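Local coordinates for protein putative pectin lyase (Geobacillus virus E2, PDB 7CHU) that probably serves as the trimeric tailspike of a deep-sea thermophilic bacteriophage, a parallel beta-helix of pectate lyase-like type thought to act in invasion of the host cell, at residues 258-263 with 285-290; 319-324 with 339-344; 103-108 with 167-172; 158-163 with 192-197; 393-398 with 416-421. One frame throughout, in Å; residues are numbered along the deposited sequence.

Interaction 1: 258-263 with 285-290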
# COMPACT_ATOMS: atom_id res chain seq x y z
N CYS A 258 9.23 -1.54 3.86
CA CYS A 258 10.47 -1.69 4.60
C CYS A 258 11.16 -2.98 4.16
O CYS A 258 10.54 -3.88 3.61
CB CYS A 258 10.17 -1.69 6.09
SG CYS A 258 9.68 -0.02 6.64
N HIS A 259 12.46 -3.07 4.45
CA HIS A 259 13.31 -4.15 3.93
C HIS A 259 14.11 -4.73 5.10
O HIS A 259 15.04 -4.08 5.58
CB HIS A 259 14.22 -3.60 2.83
CG HIS A 259 15.15 -4.60 2.20
ND1 HIS A 259 15.77 -4.35 0.99
CD2 HIS A 259 15.63 -5.79 2.62
CE1 HIS A 259 16.55 -5.37 0.68
NE2 HIS A 259 16.48 -6.26 1.65
N PHE A 260 13.75 -5.94 5.55
CA PHE A 260 14.43 -6.63 6.66
C PHE A 260 15.15 -7.84 6.09
O PHE A 260 14.52 -8.69 5.47
CB PHE A 260 13.45 -7.07 7.74
CG PHE A 260 12.58 -5.96 8.29
CD1 PHE A 260 13.03 -5.17 9.33
CD2 PHE A 260 11.31 -5.72 7.76
CE1 PHE A 260 12.23 -4.13 9.84
CE2 PHE A 260 10.50 -4.69 8.25
CZ PHE A 260 10.96 -3.89 9.30
N GLU A 261 16.47 -7.90 6.25
CA GLU A 261 17.19 -8.99 5.59
C GLU A 261 18.36 -9.46 6.44
O GLU A 261 19.09 -8.64 6.98
CB GLU A 261 17.70 -8.56 4.21
CG GLU A 261 18.47 -9.69 3.51
CD GLU A 261 18.58 -9.50 2.00
OE1 GLU A 261 18.11 -8.47 1.48
OE2 GLU A 261 19.15 -10.39 1.35
N ALA A 262 18.55 -10.78 6.52
CA ALA A 262 19.74 -11.38 7.13
C ALA A 262 20.01 -10.83 8.53
O ALA A 262 21.14 -10.51 8.89
CB ALA A 262 20.97 -11.20 6.22
N ASN A 263 18.97 -10.71 9.34
CA ASN A 263 19.22 -10.29 10.71
C ASN A 263 19.65 -11.49 11.54
O ASN A 263 19.41 -12.64 11.17
CB ASN A 263 17.97 -9.62 11.28
CG ASN A 263 17.91 -8.13 10.90
OD1 ASN A 263 18.89 -7.39 11.08
ND2 ASN A 263 16.79 -7.71 10.34
N ILE A 285 3.24 -2.88 5.71
CA ILE A 285 2.61 -2.80 4.39
C ILE A 285 3.71 -2.98 3.34
O ILE A 285 4.61 -2.15 3.23
CB ILE A 285 1.85 -1.49 4.19
CG1 ILE A 285 0.77 -1.33 5.29
CG2 ILE A 285 1.24 -1.41 2.74
CD1 ILE A 285 0.15 0.07 5.36
N GLY A 286 3.64 -4.07 2.59
CA GLY A 286 4.60 -4.26 1.53
C GLY A 286 6.01 -4.55 1.99
O GLY A 286 6.95 -4.33 1.23
N CYS A 287 6.18 -5.10 3.19
CA CYS A 287 7.52 -5.26 3.73
C CYS A 287 8.13 -6.59 3.32
O CYS A 287 7.44 -7.56 2.98
CB CYS A 287 7.51 -5.10 5.25
SG CYS A 287 7.03 -3.42 5.81
N LYS A 288 9.46 -6.60 3.28
CA LYS A 288 10.26 -7.78 2.92
C LYS A 288 10.90 -8.36 4.19
O LYS A 288 11.49 -7.62 4.96
CB LYS A 288 11.37 -7.38 1.94
CG LYS A 288 12.45 -8.45 1.71
CD LYS A 288 13.43 -7.99 0.65
CE LYS A 288 14.55 -8.96 0.42
NZ LYS A 288 15.30 -8.65 -0.83
N PHE A 289 10.78 -9.69 4.38
CA PHE A 289 11.40 -10.41 5.51
C PHE A 289 12.20 -11.58 4.93
O PHE A 289 11.63 -12.62 4.58
CB PHE A 289 10.35 -10.92 6.50
CG PHE A 289 9.50 -9.83 7.11
CD1 PHE A 289 8.29 -9.47 6.52
CD2 PHE A 289 9.91 -9.16 8.24
CE1 PHE A 289 7.49 -8.45 7.07
CE2 PHE A 289 9.12 -8.16 8.82
CZ PHE A 289 7.91 -7.78 8.22
N HIS A 290 13.51 -11.41 4.84
CA HIS A 290 14.38 -12.28 4.05
C HIS A 290 15.46 -12.89 4.95
O HIS A 290 16.14 -12.16 5.66
CB HIS A 290 15.00 -11.46 2.92
CG HIS A 290 15.63 -12.27 1.82
ND1 HIS A 290 16.81 -12.96 1.99
CD2 HIS A 290 15.30 -12.39 0.51
CE1 HIS A 290 17.15 -13.52 0.83
NE2 HIS A 290 16.25 -13.19 -0.07
O HOH W 1 17.95 -10.04 -1.21
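H259, F260 and E261 pair with K288, F289 and H290 as successive rungs of the right-handed parallel beta-helix expected of the pectate lyase-like family. The short strands 259-261 and 288-290 run 4.8 Å apart with their directions only 6° off parallel; residues in register put their side chains on the same face, and of the three pairs only F260 and F289 match. Backbone bonds alternate between the two rungs, among them K288 N to C258 O and F260 N to K288 O, while C258 N reaches the sulfur C287 SG over a longer 3.5 Å. On the face bearing F260 and F289 the two rings lie side by side with planes 7° apart, but they are slid so far that they barely overlap; CD2 of F260 meets CE2 of F289 at 3.4 Å. This ladder continues to F321 of the next rung.

The face with H259, E261, K288 and H290 is polar. K288, its CG anti to the backbone N (chi1 168°), runs extended alongside the imidazole of H259, its CD over one ring face, 3.8 Å from the centroid, a CH-pi contact. Its NZ lies a long 3.6 Å from E261 OE1, and a water accepts from NZ and donates to E261 OE2; the stronger ion pair of K288 is with D219 of the second subunit, which ties the rung to the trimer. E261 OE2 sits above the rim of the H290 ring, 3.5 Å from ND1. Within its own strand, E261 turns the anti lone pair of OE1 to H259 NE2, 2.8 Å away and in the imidazole plane.

Interaction 2: 319-324 with 339-344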
# COMPACT_ATOMS: atom_id res chain seq x y z
N CYS A 319 3.02 -8.73 2.50
CA CYS A 319 4.43 -8.84 2.86
C CYS A 319 5.01 -10.13 2.31
O CYS A 319 4.30 -11.11 2.04
CB CYS A 319 4.65 -8.76 4.38
SG CYS A 319 4.17 -7.16 5.12
N TYR A 320 6.33 -10.10 2.15
CA TYR A 320 7.11 -11.16 1.54
C TYR A 320 7.98 -11.81 2.62
O TYR A 320 8.76 -11.12 3.29
CB TYR A 320 7.97 -10.58 0.42
CG TYR A 320 9.16 -11.43 -0.01
CD1 TYR A 320 9.00 -12.72 -0.51
CD2 TYR A 320 10.45 -10.91 0.08
CE1 TYR A 320 10.10 -13.47 -0.91
CE2 TYR A 320 11.54 -11.64 -0.31
CZ TYR A 320 11.36 -12.91 -0.80
OH TYR A 320 12.49 -13.59 -1.16
N PHE A 321 7.81 -13.12 2.81
CA PHE A 321 8.57 -13.90 3.78
C PHE A 321 9.35 -14.98 3.06
O PHE A 321 8.77 -15.71 2.24
CB PHE A 321 7.64 -14.55 4.81
CG PHE A 321 6.99 -13.57 5.76
CD1 PHE A 321 5.84 -12.88 5.39
CD2 PHE A 321 7.55 -13.35 7.02
CE1 PHE A 321 5.24 -11.97 6.26
CE2 PHE A 321 6.96 -12.44 7.91
CZ PHE A 321 5.80 -11.76 7.53
N TYR A 322 10.64 -15.10 3.37
CA TYR A 322 11.46 -16.11 2.71
C TYR A 322 12.57 -16.60 3.63
O TYR A 322 13.24 -15.78 4.27
CB TYR A 322 12.05 -15.55 1.40
CG TYR A 322 13.20 -16.36 0.85
CD1 TYR A 322 12.99 -17.62 0.33
CD2 TYR A 322 14.49 -15.87 0.89
CE1 TYR A 322 14.05 -18.37 -0.16
CE2 TYR A 322 15.55 -16.60 0.41
CZ TYR A 322 15.32 -17.84 -0.13
OH TYR A 322 16.39 -18.57 -0.59
N GLN A 323 12.75 -17.92 3.69
CA GLN A 323 13.89 -18.58 4.31
C GLN A 323 14.00 -18.30 5.82
O GLN A 323 14.73 -17.40 6.25
CB GLN A 323 15.18 -18.16 3.60
CG GLN A 323 16.39 -19.08 3.84
CD GLN A 323 16.36 -20.36 2.99
OE1 GLN A 323 15.32 -20.70 2.41
NE2 GLN A 323 17.47 -21.08 2.94
N CYS A 324 13.24 -19.07 6.62
CA CYS A 324 13.21 -18.95 8.10
C CYS A 324 13.37 -20.27 8.83
O CYS A 324 12.62 -21.21 8.59
CB CYS A 324 11.91 -18.26 8.51
SG CYS A 324 11.64 -18.11 10.29
N ILE A 339 -2.71 -10.69 5.36
CA ILE A 339 -3.52 -10.54 4.15
C ILE A 339 -2.60 -10.37 2.96
O ILE A 339 -1.79 -9.43 2.92
CB ILE A 339 -4.49 -9.34 4.27
CG1 ILE A 339 -5.58 -9.63 5.31
CG2 ILE A 339 -5.09 -8.99 2.90
CD1 ILE A 339 -6.56 -8.49 5.48
N GLY A 340 -2.76 -11.23 1.95
CA GLY A 340 -2.00 -11.11 0.73
C GLY A 340 -0.52 -11.37 0.87
O GLY A 340 0.26 -10.88 0.06
N CYS A 341 -0.10 -12.11 1.89
CA CYS A 341 1.33 -12.34 2.05
C CYS A 341 1.74 -13.60 1.31
O CYS A 341 0.94 -14.51 1.06
CB CYS A 341 1.70 -12.46 3.54
SG CYS A 341 1.24 -10.96 4.47
N ASP A 342 3.03 -13.70 1.03
CA ASP A 342 3.57 -14.92 0.46
C ASP A 342 4.72 -15.40 1.31
O ASP A 342 5.55 -14.61 1.76
CB ASP A 342 4.01 -14.71 -0.98
CG ASP A 342 4.16 -16.03 -1.72
OD1 ASP A 342 5.30 -16.55 -1.69
OD2 ASP A 342 3.14 -16.53 -2.31
N PHE A 343 4.78 -16.72 1.49
CA PHE A 343 5.71 -17.40 2.38
C PHE A 343 6.46 -18.47 1.60
O PHE A 343 5.83 -19.30 0.95
CB PHE A 343 4.97 -18.06 3.55
CG PHE A 343 4.07 -17.14 4.31
CD1 PHE A 343 4.56 -16.44 5.42
CD2 PHE A 343 2.72 -17.02 3.98
CE1 PHE A 343 3.73 -15.60 6.18
CE2 PHE A 343 1.87 -16.18 4.70
CZ PHE A 343 2.38 -15.46 5.81
N TYR A 344 7.78 -18.46 1.68
CA TYR A 344 8.56 -19.45 0.95
C TYR A 344 9.69 -19.99 1.83
O TYR A 344 10.69 -19.30 2.05
CB TYR A 344 9.12 -18.87 -0.35
CG TYR A 344 9.68 -19.93 -1.27
CD1 TYR A 344 8.85 -20.64 -2.13
CD2 TYR A 344 11.04 -20.21 -1.27
CE1 TYR A 344 9.38 -21.62 -2.98
CE2 TYR A 344 11.57 -21.18 -2.11
CZ TYR A 344 10.73 -21.87 -2.96
OH TYR A 344 11.24 -22.85 -3.79
O HOH W 2 7.54 -15.57 -0.61
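F321 N donates to D342 O at 2.9 Å and Q323 N to Y344 O at 3.0 Å, two of the four main-chain bonds that lace strand 320-324 to strand 342-344. D342 N to C319 O and Y344 N to F321 O complete the alternation, the last being the most bent, with 142° at the hydrogen. Just before the paired strands, the backbone N of C319 uses the thiol sulfur of C341 as acceptor, 3.5 Å away; SG of C341 stands beside its own backbone N, anti to the carbonyl carbon. One water donates both to F321 O and to D342 OD1, bridging main chain and carboxylate; D342 also forms salt bridges with R335 and K337 of the second subunit.

Two consecutive coils of the parallel beta-helix meet here, their strand directions 15° apart. F321 and F343 form the aromatic ladder on one face: CE1 of F343 comes over a face of the F321 ring, 3.5 Å from CD1, yet the centroids are 5.1 Å apart and the planes 23° off parallel. On the other face Y322 and Y344 lie side by side. CD2 of Y344 lies in the plane of the Y322 ring, at its edge, 3.6 Å from CD1. The Y322 ring also carries CB of the neighbouring Q323 over its centre.

Interaction 3: 103-108 with 167-172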
# COMPACT_ATOMS: atom_id res chain seq x y z
N SER A 103 14.07 24.26 20.96
CA SER A 103 12.77 23.60 20.97
C SER A 103 12.38 23.25 22.40
O SER A 103 13.06 23.61 23.36
CB SER A 103 12.77 22.36 20.07
OG SER A 103 11.48 21.79 20.07
N SER A 104 11.26 22.56 22.54
CA SER A 104 10.80 22.09 23.84
C SER A 104 10.04 20.77 23.64
O SER A 104 10.29 20.06 22.66
CB SER A 104 9.94 23.15 24.53
OG SER A 104 8.86 23.56 23.69
N LEU A 105 9.13 20.42 24.55
CA LEU A 105 8.53 19.09 24.53
C LEU A 105 7.05 19.14 24.18
O LEU A 105 6.44 20.21 24.09
CB LEU A 105 8.73 18.38 25.87
CG LEU A 105 10.17 18.00 26.17
CD1 LEU A 105 10.46 18.29 27.63
CD2 LEU A 105 10.41 16.55 25.86
N ASN A 106 6.49 17.95 24.01
CA ASN A 106 5.11 17.75 23.52
C ASN A 106 5.03 18.42 22.13
O ASN A 106 6.01 18.34 21.36
CB ASN A 106 4.10 18.26 24.55
CG ASN A 106 3.85 17.25 25.70
OD1 ASN A 106 4.13 16.05 25.59
ND2 ASN A 106 3.33 17.77 26.82
N ASN A 107 3.93 19.09 21.79
CA ASN A 107 3.73 19.63 20.45
C ASN A 107 4.84 20.60 20.06
O ASN A 107 5.37 20.52 18.94
CB ASN A 107 2.37 20.33 20.37
CG ASN A 107 1.25 19.39 19.98
OD1 ASN A 107 0.33 19.79 19.27
ND2 ASN A 107 1.33 18.14 20.42
N ALA A 108 5.21 21.52 20.97
CA ALA A 108 6.28 22.51 20.76
C ALA A 108 6.10 23.30 19.47
O ALA A 108 7.04 23.49 18.69
CB ALA A 108 7.66 21.86 20.80
N GLN A 167 6.21 13.67 29.92
CA GLN A 167 5.82 14.26 28.66
C GLN A 167 6.22 13.32 27.52
O GLN A 167 6.84 12.27 27.73
CB GLN A 167 6.49 15.63 28.44
CG GLN A 167 6.44 16.63 29.56
CD GLN A 167 6.61 18.03 29.01
OE1 GLN A 167 5.95 18.40 28.04
NE2 GLN A 167 7.53 18.79 29.59
N ARG A 168 5.91 13.74 26.31
CA ARG A 168 6.29 12.97 25.14
C ARG A 168 7.17 13.80 24.21
O ARG A 168 7.20 15.04 24.26
CB ARG A 168 5.05 12.48 24.41
CG ARG A 168 4.18 11.65 25.34
CD ARG A 168 3.10 10.96 24.59
NE ARG A 168 3.62 9.94 23.69
CZ ARG A 168 3.94 8.71 24.07
NH1 ARG A 168 3.78 8.34 25.35
NH2 ARG A 168 4.39 7.84 23.18
N LEU A 169 7.92 13.09 23.38
CA LEU A 169 8.66 13.67 22.28
C LEU A 169 7.81 13.56 21.03
O LEU A 169 7.38 12.45 20.69
CB LEU A 169 9.98 12.92 22.10
CG LEU A 169 11.10 13.71 21.48
CD1 LEU A 169 11.44 14.84 22.43
CD2 LEU A 169 12.28 12.78 21.31
N CYS A 170 7.58 14.68 20.33
CA CYS A 170 6.71 14.68 19.16
C CYS A 170 7.41 15.13 17.88
O CYS A 170 8.30 15.99 17.91
CB CYS A 170 5.48 15.56 19.39
SG CYS A 170 4.48 15.04 20.77
N PHE A 171 6.98 14.53 16.77
CA PHE A 171 7.38 14.97 15.42
C PHE A 171 8.89 14.90 15.22
O PHE A 171 9.48 15.81 14.62
CB PHE A 171 6.88 16.38 15.13
CG PHE A 171 5.39 16.55 15.30
CD1 PHE A 171 4.50 16.07 14.33
CD2 PHE A 171 4.88 17.19 16.42
CE1 PHE A 171 3.13 16.23 14.49
CE2 PHE A 171 3.51 17.38 16.59
CZ PHE A 171 2.64 16.89 15.63
N VAL A 172 9.54 13.85 15.72
CA VAL A 172 10.96 13.62 15.46
C VAL A 172 11.10 12.66 14.29
O VAL A 172 10.14 12.01 13.87
CB VAL A 172 11.71 13.10 16.71
CG1 VAL A 172 11.82 14.19 17.80
CG2 VAL A 172 11.04 11.84 17.25
O HOH W 3 5.21 20.88 27.28
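N106 and R168 join the loop between helix 91-99 and strand 113-117 to the chain leading into strand 169-175 of the parallel beta-helix through two bonds. N106 N donates to R168 O at 3.0 Å, nearly in line with the carbonyl. The return bond comes from R168 N to the side-chain oxygen N106 OD1, also 3.0 Å and fairly straight at 165°, the donor tilted from the amide plane. A chi1 of -80° sets CG of N106 beside the backbone N, anti to the carbonyl carbon; the amide end comes back toward 167-172, although the bond to CB points away overall. N106 O is taken by the hydroxyl of S133, which also receives C170 N.

Q167 OE1 is 3.0 Å from N106 ND2, but the angle is too poor for a hydrogen bond and the two amides are turned 69° apart; OE1 instead accepts from a water at 2.7 Å, which also makes a weak bond to L105 O. The guanidinium of R168 leads away from the loop and is satisfied by S195 OG, I194 O and E216. N107 OD1 is held by R205 of the third subunit.

L105 crosses Q167 at about a right angle, CB touching OE1, while its CD2 reaches CD1 of L169 at 4.0 Å.

Interaction 4: 158-163 with 192-197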
# COMPACT_ATOMS: atom_id res chain seq x y z
N PHE A 158 21.82 6.86 18.16
CA PHE A 158 20.89 7.97 18.34
C PHE A 158 19.82 7.53 19.32
O PHE A 158 19.07 6.59 19.04
CB PHE A 158 20.22 8.37 17.01
CG PHE A 158 21.14 9.02 16.03
CD1 PHE A 158 21.88 10.14 16.38
CD2 PHE A 158 21.23 8.52 14.74
CE1 PHE A 158 22.71 10.75 15.45
CE2 PHE A 158 22.06 9.13 13.81
CZ PHE A 158 22.80 10.24 14.16
N GLU A 159 19.70 8.26 20.44
CA GLU A 159 18.65 8.04 21.42
C GLU A 159 17.64 9.19 21.32
O GLU A 159 17.98 10.34 21.63
CB GLU A 159 19.23 7.95 22.84
CG GLU A 159 18.19 7.53 23.90
CD GLU A 159 18.68 7.65 25.37
OE1 GLU A 159 19.47 8.56 25.69
OE2 GLU A 159 18.26 6.83 26.21
N PHE A 160 16.40 8.87 20.93
CA PHE A 160 15.27 9.79 20.97
C PHE A 160 14.45 9.42 22.20
O PHE A 160 13.89 8.32 22.26
CB PHE A 160 14.39 9.70 19.72
CG PHE A 160 15.06 10.09 18.41
CD1 PHE A 160 15.89 9.19 17.75
CD2 PHE A 160 14.83 11.34 17.83
CE1 PHE A 160 16.49 9.54 16.55
CE2 PHE A 160 15.43 11.70 16.63
CZ PHE A 160 16.27 10.79 16.00
N VAL A 161 14.36 10.33 23.17
CA VAL A 161 13.58 10.11 24.39
C VAL A 161 13.31 11.49 24.98
O VAL A 161 14.20 12.34 24.91
CB VAL A 161 14.33 9.20 25.38
CG1 VAL A 161 15.64 9.87 25.88
CG2 VAL A 161 13.47 8.82 26.59
N PRO A 162 12.14 11.77 25.56
CA PRO A 162 11.94 13.09 26.16
C PRO A 162 12.85 13.26 27.37
O PRO A 162 13.04 12.34 28.15
CB PRO A 162 10.46 13.07 26.58
CG PRO A 162 10.12 11.58 26.72
CD PRO A 162 10.93 10.93 25.63
N SER A 163 13.40 14.47 27.52
CA SER A 163 14.19 14.74 28.72
C SER A 163 13.34 14.58 29.98
O SER A 163 13.84 14.13 31.01
CB SER A 163 14.80 16.14 28.65
OG SER A 163 13.79 17.14 28.51
N LYS A 192 11.72 6.19 22.26
CA LYS A 192 10.97 5.94 23.49
C LYS A 192 10.08 7.13 23.79
O LYS A 192 10.55 8.27 23.78
CB LYS A 192 11.91 5.70 24.68
CG LYS A 192 11.18 5.49 26.01
CD LYS A 192 12.12 4.98 27.08
CE LYS A 192 11.40 4.78 28.40
NZ LYS A 192 12.28 4.09 29.40
N LYS A 193 8.80 6.85 24.06
CA LYS A 193 7.81 7.87 24.45
C LYS A 193 7.71 8.96 23.39
O LYS A 193 7.69 10.16 23.68
CB LYS A 193 8.12 8.43 25.83
CG LYS A 193 7.75 7.46 26.95
CD LYS A 193 8.13 8.03 28.32
CE LYS A 193 7.94 7.01 29.43
NZ LYS A 193 6.50 6.72 29.63
N ILE A 194 7.64 8.52 22.14
CA ILE A 194 7.60 9.41 20.98
C ILE A 194 6.20 9.34 20.40
O ILE A 194 5.58 8.28 20.38
CB ILE A 194 8.65 8.99 19.94
CG1 ILE A 194 10.06 9.29 20.43
CG2 ILE A 194 8.38 9.61 18.58
CD1 ILE A 194 11.10 8.78 19.43
N SER A 195 5.71 10.48 19.92
CA SER A 195 4.45 10.54 19.18
C SER A 195 4.71 11.19 17.83
O SER A 195 5.54 12.10 17.71
CB SER A 195 3.38 11.36 19.92
OG SER A 195 2.87 10.64 21.02
N LEU A 196 3.98 10.73 16.82
CA LEU A 196 3.92 11.41 15.51
C LEU A 196 5.30 11.52 14.87
O LEU A 196 5.63 12.53 14.24
CB LEU A 196 3.25 12.77 15.64
CG LEU A 196 1.75 12.63 15.95
CD1 LEU A 196 1.19 13.74 16.85
CD2 LEU A 196 1.00 12.57 14.65
N GLY A 197 6.11 10.47 15.01
CA GLY A 197 7.37 10.41 14.31
C GLY A 197 7.19 10.17 12.82
O GLY A 197 6.22 9.54 12.37
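I194 pushes its CD1 methyl against CB of F160 at 3.4 Å, a close apolar contact at the base of the aromatic side chain. CG1 of I194 stands beside its own backbone N, and with chi2 of 176° CD1 is carried on toward F160. The F160 ring itself leads away, onto V172 and I174 of strand 169-175 and L137 of strand 135-139.

The polar link is modest. K192 N donates to F160 O at 3.0 Å, but the angle at the hydrogen is only 133°, a weak bond. More linear is the CA-H of V161, directed at K192 O with 175° at the hydrogen, over 3.6 Å. Strands 156-160 and 187-195 are parallel partners in the pectate lyase-like beta-helix, and the contact lies where segment 158-163 leaves its strand after F160 and where strand 187-195 is interrupted at K193, whose phi is positive, before it resumes at I194.

P162, two residues beyond the strand end at F160, meets that interruption with its ring. CD lies 3.3 Å from K192 O, while CD and CG both rest 3.8 Å from CB of K193, whose chain crosses the proline at about a right angle and ends in a salt bridge to E216. Alongside, V161 and the extended K192 point the same way, with CG2 of V161 touching the CB, CG and CD methylenes of the lysine at 4.0 to 4.1 Å.

Interaction 5: 393-398 with 416-421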
# COMPACT_ATOMS: atom_id res chain seq x y z
N GLU A 393 -1.95 -27.59 0.92
CA GLU A 393 -2.97 -27.47 1.95
C GLU A 393 -4.35 -27.56 1.29
O GLU A 393 -4.70 -26.76 0.42
CB GLU A 393 -2.82 -26.16 2.74
CG GLU A 393 -3.95 -25.88 3.73
CD GLU A 393 -4.16 -26.98 4.76
OE1 GLU A 393 -3.26 -27.22 5.59
OE2 GLU A 393 -5.25 -27.61 4.74
N ASN A 394 -5.12 -28.57 1.71
CA ASN A 394 -6.43 -28.80 1.12
C ASN A 394 -7.47 -27.83 1.63
O ASN A 394 -8.42 -27.52 0.91
CB ASN A 394 -6.88 -30.23 1.42
CG ASN A 394 -6.11 -31.26 0.63
OD1 ASN A 394 -5.90 -31.11 -0.56
ND2 ASN A 394 -5.66 -32.31 1.31
N ARG A 395 -7.36 -27.40 2.88
CA ARG A 395 -8.36 -26.49 3.44
C ARG A 395 -8.21 -25.10 2.82
O ARG A 395 -7.10 -24.54 2.80
CB ARG A 395 -8.23 -26.41 4.96
CG ARG A 395 -8.54 -27.73 5.68
CD ARG A 395 -8.10 -27.69 7.13
NE ARG A 395 -6.65 -27.71 7.25
CZ ARG A 395 -5.98 -27.56 8.40
NH1 ARG A 395 -6.63 -27.36 9.54
NH2 ARG A 395 -4.66 -27.62 8.40
N LYS A 396 -9.31 -24.55 2.30
CA LYS A 396 -9.33 -23.24 1.64
C LYS A 396 -10.04 -22.17 2.45
O LYS A 396 -9.56 -21.05 2.51
CB LYS A 396 -10.01 -23.32 0.27
CG LYS A 396 -9.59 -24.53 -0.59
CD LYS A 396 -8.09 -24.56 -0.84
CE LYS A 396 -7.72 -25.68 -1.82
NZ LYS A 396 -6.25 -25.92 -1.84
N LEU A 397 -11.17 -22.48 3.06
CA LEU A 397 -11.84 -21.54 3.96
C LEU A 397 -12.16 -22.27 5.24
O LEU A 397 -12.48 -23.47 5.22
CB LEU A 397 -13.11 -20.97 3.32
CG LEU A 397 -13.85 -19.86 4.07
CD1 LEU A 397 -14.57 -18.95 3.09
CD2 LEU A 397 -14.84 -20.40 5.07
N GLY A 398 -12.05 -21.59 6.37
CA GLY A 398 -12.37 -22.25 7.62
C GLY A 398 -12.27 -21.33 8.81
O GLY A 398 -11.69 -20.24 8.76
N ASN A 416 -14.94 -30.97 11.85
CA ASN A 416 -14.06 -31.74 12.73
C ASN A 416 -13.30 -32.83 11.98
O ASN A 416 -13.01 -33.89 12.54
CB ASN A 416 -14.81 -32.36 13.92
CG ASN A 416 -13.86 -32.85 15.02
OD1 ASN A 416 -12.78 -32.27 15.22
ND2 ASN A 416 -14.24 -33.93 15.71
N VAL A 417 -12.98 -32.59 10.71
CA VAL A 417 -12.14 -33.51 9.95
C VAL A 417 -11.67 -32.77 8.72
O VAL A 417 -12.40 -31.95 8.16
CB VAL A 417 -12.90 -34.81 9.57
CG1 VAL A 417 -14.12 -34.47 8.69
CG2 VAL A 417 -11.97 -35.79 8.84
N TYR A 418 -10.45 -33.08 8.29
CA TYR A 418 -9.93 -32.51 7.05
C TYR A 418 -8.92 -33.48 6.46
O TYR A 418 -8.34 -34.30 7.17
CB TYR A 418 -9.30 -31.11 7.27
CG TYR A 418 -8.07 -31.07 8.16
CD1 TYR A 418 -8.18 -30.97 9.55
CD2 TYR A 418 -6.79 -31.12 7.61
CE1 TYR A 418 -7.04 -30.91 10.38
CE2 TYR A 418 -5.66 -31.08 8.41
CZ TYR A 418 -5.79 -30.96 9.78
OH TYR A 418 -4.65 -30.92 10.55
N ARG A 419 -8.71 -33.38 5.15
CA ARG A 419 -7.76 -34.25 4.47
C ARG A 419 -6.35 -33.66 4.51
O ARG A 419 -6.14 -32.49 4.15
CB ARG A 419 -8.16 -34.50 3.02
CG ARG A 419 -7.08 -35.29 2.26
CD ARG A 419 -7.59 -35.89 1.01
NE ARG A 419 -6.61 -36.78 0.38
CZ ARG A 419 -6.92 -37.71 -0.51
NH1 ARG A 419 -8.19 -37.89 -0.87
NH2 ARG A 419 -5.96 -38.46 -1.04
N SER A 420 -5.38 -34.48 4.93
CA SER A 420 -3.97 -34.09 4.93
C SER A 420 -3.17 -35.19 4.24
O SER A 420 -3.06 -36.31 4.77
CB SER A 420 -3.46 -33.86 6.35
OG SER A 420 -2.08 -33.51 6.33
N GLY A 421 -2.64 -34.90 3.07
CA GLY A 421 -2.00 -35.95 2.30
C GLY A 421 -3.01 -37.06 2.02
O GLY A 421 -4.10 -36.82 1.50
O HOH W 4 -4.20 -30.56 3.62
O HOH W 5 -4.06 -34.42 -0.11
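R395 lays its guanidinium flat on one face of the Y418 ring, centres 3.6 Å apart and planes 5° from parallel, a cation-pi stack and the tight half of the contact. CG of Y418 lies between its backbone N and carbonyl carbon (chi1 64°), on the side of R395. CZ stands above the ring toward its rim, near CE2, and NE is 3.4 Å from CD2; CD follows over the same face as a CH-pi contact. Both residues are buried. E393 fixes the rotation of the guanidinium by gripping it side-on: NE bonds to OE2 at 2.9 Å and NH2 to OE1 at 3.2 Å, both from above the carboxylate plane. OE2 also takes R395 N. N379 bonds to R395 NH1 and to Y418 OH, tying the stacked pair together.

Here the parallel coils have given way to antiparallel pairing: strand 398-399 runs antiparallel to both 385-387 and 402-407, and K396 with L397 forms a classic beta bulge opposite I404.

The other half is looser and watered. N394 ND2 donates to R419 O at 2.9 Å, almost straight at 177°, yet arrives from above the carbonyl plane. One water accepts from N394 N and donates to R419 O; a second links N394 ND2 to O of the exposed G421, which also receives R419 NE at 2.7 Å.

In the fold
The five contacts follow the long axis of the spike, interactions 3 and 5 lying on opposite sides of the chain's centre, 52 Å apart between centres. Interactions 1 and 2 are successive rung pairs of one ladder, centres 10 Å apart, joined where strand 288-290 pairs with 320-324, with F289 N 2.7 Å from Y320 O. Interactions 3 and 4 interlock, their segments alternating along the chain and their centres 8 Å apart; L169 O lies 2.7 Å from S195 N. Interaction 5 stands about 11 Å, nearest atoms, beyond interaction 2, where antiparallel strands succeed the parallel coils. Interactions 1, 2 and 5 all touch the second subunit.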